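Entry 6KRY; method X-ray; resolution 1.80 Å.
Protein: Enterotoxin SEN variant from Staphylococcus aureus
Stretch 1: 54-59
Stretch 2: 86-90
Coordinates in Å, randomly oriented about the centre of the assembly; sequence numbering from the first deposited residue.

Stretch 1, residues 54-59: DISVLK
Stretch 2, residues 86-90: LYYGN

An aromatic ring can organise a small apolar contact by offering its face to one neighbour and its edge to others, as Y87 does in this enterotoxin SEN variant. Y87 (phi/psi -102/167, chi1 64°, p; chi2 85°) and I55 (-120/101, chi1 m, chi2 t) point their CA-to-CB bonds toward each other's stretches. I55 CA and Y87 CA lie 9.7 Å apart, room enough for I55 CD1 to sit 3.8 Å from the Y87 ring centroid and only 4° off its normal, a CH-pi contact almost straight over the face. I55 CG2 packs 3.6 Å from Y87 CZ.

Near the ring plane, L58 (-107/-4, m, t) brings CD1 to 3.6 Å from Y87 CE1. L58 CD1 also lies 3.5 Å from G89 CA, where the backbones draw closest, L58 CA to G89 CA being 6.7 Å. G89 (-109/-37) has no side chain, and an ideal CB on G89 would fall 2.6 Å from L58 CD1, a clash.

After I55 the chain turns through S56 (-58/-45) and V57 (-68/-24), with L58 N donating to I55 O at 3.2 Å and K59 N to S56 O at 3.1 Å. At the polar edge, V57 CG2 (chi1 m) approaches Y87 OH to 3.2 Å; that hydroxyl is hydrogen-bonded elsewhere in the structure, and no hydrogen bond joins the stretches.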

ATOM      1  N   ASP A  54       9.339   4.487  15.644  1.00 20.75           N
ATOM      2  CA  ASP A  54       9.279   3.398  16.603  1.00 24.21           C
ATOM      3  C   ASP A  54       8.134   2.479  16.204  1.00 21.04           C
ATOM      4  O   ASP A  54       6.994   2.902  16.040  1.00 22.12           O
ATOM      5  CB  ASP A  54       9.252   3.959  18.025  1.00 29.68           C
ATOM      6  CG  ASP A  54      10.624   4.553  18.328  1.00 36.83           C
ATOM      7  OD1 ASP A  54      11.594   3.758  18.469  1.00 40.72           O
ATOM      8  OD2 ASP A  54      10.744   5.795  18.289  1.00 47.14           O
ATOM      9  N   ILE A  55       8.483   1.225  15.953  1.00 19.32           N
ATOM     10  CA  ILE A  55       7.518   0.221  15.622  1.00 20.96           C
ATOM     11  C   ILE A  55       7.615  -0.875  16.693  1.00 21.92           C
ATOM     12  O   ILE A  55       8.520  -1.756  16.669  1.00 22.58           O
ATOM     13  CB  ILE A  55       7.731  -0.325  14.203  1.00 20.48           C
ATOM     14  CG1 ILE A  55       7.600   0.781  13.147  1.00 19.61           C
ATOM     15  CG2 ILE A  55       6.748  -1.458  13.970  1.00 21.60           C
ATOM     16  CD1 ILE A  55       7.797   0.326  11.719  1.00 21.32           C
ATOM     17  N   SER A  56       6.665  -0.798  17.613  1.00 25.20           N
ATOM     18  CA  SER A  56       6.651  -1.599  18.808  1.00 28.68           C
ATOM     19  C   SER A  56       6.653  -3.100  18.485  1.00 26.90           C
ATOM     20  O   SER A  56       7.392  -3.897  19.079  1.00 29.01           O
ATOM     21  CB  SER A  56       5.469  -1.227  19.650  1.00 31.89           C
ATOM     22  OG  SER A  56       5.739  -1.589  21.000  1.00 39.72           O
ATOM     23  N   VAL A  57       5.830  -3.504  17.531  1.00 28.82           N
ATOM     24  CA  VAL A  57       5.632  -4.935  17.317  1.00 29.68           C
ATOM     25  C   VAL A  57       6.903  -5.591  16.770  1.00 29.22           C
ATOM     26  O   VAL A  57       7.064  -6.788  16.951  1.00 29.20           O
ATOM     27  CB  VAL A  57       4.410  -5.216  16.433  1.00 33.85           C
ATOM     28  CG1 VAL A  57       3.128  -4.811  17.160  1.00 35.92           C
ATOM     29  CG2 VAL A  57       4.516  -4.540  15.076  1.00 32.64           C
ATOM     30  N   LEU A  58       7.800  -4.848  16.103  1.00 26.16           N
ATOM     31  CA  LEU A  58       9.046  -5.451  15.568  1.00 25.26           C
ATOM     32  C   LEU A  58      10.254  -5.003  16.402  1.00 23.27           C
ATOM     33  O   LEU A  58      11.349  -5.421  16.139  1.00 21.04           O
ATOM     34  CB  LEU A  58       9.235  -5.068  14.089  1.00 27.08           C
ATOM     35  CG  LEU A  58       8.284  -5.715  13.063  1.00 27.23           C
ATOM     36  CD1 LEU A  58       8.762  -5.461  11.642  1.00 28.61           C
ATOM     37  CD2 LEU A  58       8.131  -7.217  13.278  1.00 30.35           C
ATOM     38  N   LYS A  59      10.025  -4.122  17.375  1.00 24.74           N
ATOM     39  CA  LYS A  59      11.069  -3.552  18.255  1.00 25.67           C
ATOM     40  C   LYS A  59      12.124  -2.836  17.415  1.00 24.55           C
ATOM     41  O   LYS A  59      13.300  -2.984  17.690  1.00 24.26           O
ATOM     42  CB  LYS A  59      11.758  -4.636  19.100  1.00 29.73           C
ATOM     43  CG  LYS A  59      10.870  -5.368  20.097  1.00 32.22           C
ATOM     44  CD  LYS A  59      11.554  -6.597  20.686  1.00 38.72           C
ATOM     45  CE  LYS A  59      10.644  -7.443  21.550  1.00 42.82           C
ATOM     46  NZ  LYS A  59       9.863  -6.588  22.480  1.00 45.47           N
ATOM     47  N   LEU A  86       2.783  -0.398   4.018  1.00 12.77           N
ATOM     48  CA  LEU A  86       2.990  -1.668   4.710  1.00 12.39           C
ATOM     49  C   LEU A  86       4.488  -1.977   4.821  1.00 12.74           C
ATOM     50  O   LEU A  86       5.202  -2.083   3.812  1.00 13.31           O
ATOM     51  CB  LEU A  86       2.266  -2.754   3.904  1.00 12.35           C
ATOM     52  CG  LEU A  86       0.745  -2.583   3.827  1.00 12.87           C
ATOM     53  CD1 LEU A  86       0.132  -3.624   2.897  1.00 13.01           C
ATOM     54  CD2 LEU A  86       0.095  -2.660   5.208  1.00 12.66           C
ATOM     55  N   TYR A  87       4.957  -2.162   6.058  1.00 12.53           N
ATOM     56  CA  TYR A  87       6.375  -2.377   6.307  1.00 12.25           C
ATOM     57  C   TYR A  87       6.660  -3.856   6.566  1.00 13.72           C
ATOM     58  O   TYR A  87       5.761  -4.688   6.791  1.00 14.04           O
ATOM     59  CB  TYR A  87       6.857  -1.511   7.480  1.00 12.26           C
ATOM     60  CG  TYR A  87       6.214  -1.863   8.788  1.00 13.73           C
ATOM     61  CD1 TYR A  87       6.719  -2.887   9.573  1.00 14.63           C
ATOM     62  CD2 TYR A  87       5.056  -1.246   9.203  1.00 14.66           C
ATOM     63  CE1 TYR A  87       6.071  -3.300  10.724  1.00 16.55           C
ATOM     64  CE2 TYR A  87       4.416  -1.617  10.374  1.00 16.11           C
ATOM     65  CZ  TYR A  87       4.932  -2.639  11.143  1.00 16.89           C
ATOM     66  OH  TYR A  87       4.311  -3.043  12.291  1.00 19.81           O
ATOM     67  N   TYR A  88       7.962  -4.170   6.524  1.00 14.11           N
ATOM     68  CA  TYR A  88       8.456  -5.482   6.805  1.00 15.83           C
ATOM     69  C   TYR A  88       9.748  -5.378   7.615  1.00 17.04           C
ATOM     70  O   TYR A  88      10.487  -4.400   7.534  1.00 14.07           O
ATOM     71  CB  TYR A  88       8.637  -6.251   5.497  1.00 16.71           C
ATOM     72  CG  TYR A  88       9.784  -5.790   4.631  1.00 18.16           C
ATOM     73  CD1 TYR A  88      11.030  -6.332   4.823  1.00 19.98           C
ATOM     74  CD2 TYR A  88       9.606  -4.938   3.551  1.00 20.22           C
ATOM     75  CE1 TYR A  88      12.105  -5.974   4.038  1.00 21.52           C
ATOM     76  CE2 TYR A  88      10.686  -4.559   2.750  1.00 20.82           C
ATOM     77  CZ  TYR A  88      11.936  -5.092   2.995  1.00 22.30           C
ATOM     78  OH  TYR A  88      13.068  -4.786   2.308  1.00 26.40           O
ATOM     79  N   GLY A  89       9.993  -6.413   8.421  1.00 19.58           N
ATOM     80  CA  GLY A  89      11.175  -6.487   9.273  1.00 22.01           C
ATOM     81  C   GLY A  89      12.181  -7.524   8.784  1.00 27.74           C
ATOM     82  O   GLY A  89      13.392  -7.291   8.900  1.00 27.84           O
ATOM     83  N   ASN A  90      11.685  -8.654   8.251  1.00 30.16           N
ATOM     84  CA  ASN A  90      12.477  -9.803   7.774  1.00 29.63           C
ATOM     85  C   ASN A  90      13.140  -9.459   6.441  1.00 28.83           C
ATOM     86  O   ASN A  90      12.446  -9.086   5.518  1.00 29.89           O
ATOM     87  CB  ASN A  90      11.556 -11.030   7.652  1.00 34.16           C
ATOM     88  CG  ASN A  90      12.105 -12.231   6.897  1.00 36.80           C
ATOM     89  OD1 ASN A  90      13.278 -12.569   7.042  1.00 43.72           O
ATOM     90  ND2 ASN A  90      11.256 -12.942   6.154  1.00 32.46           N
TER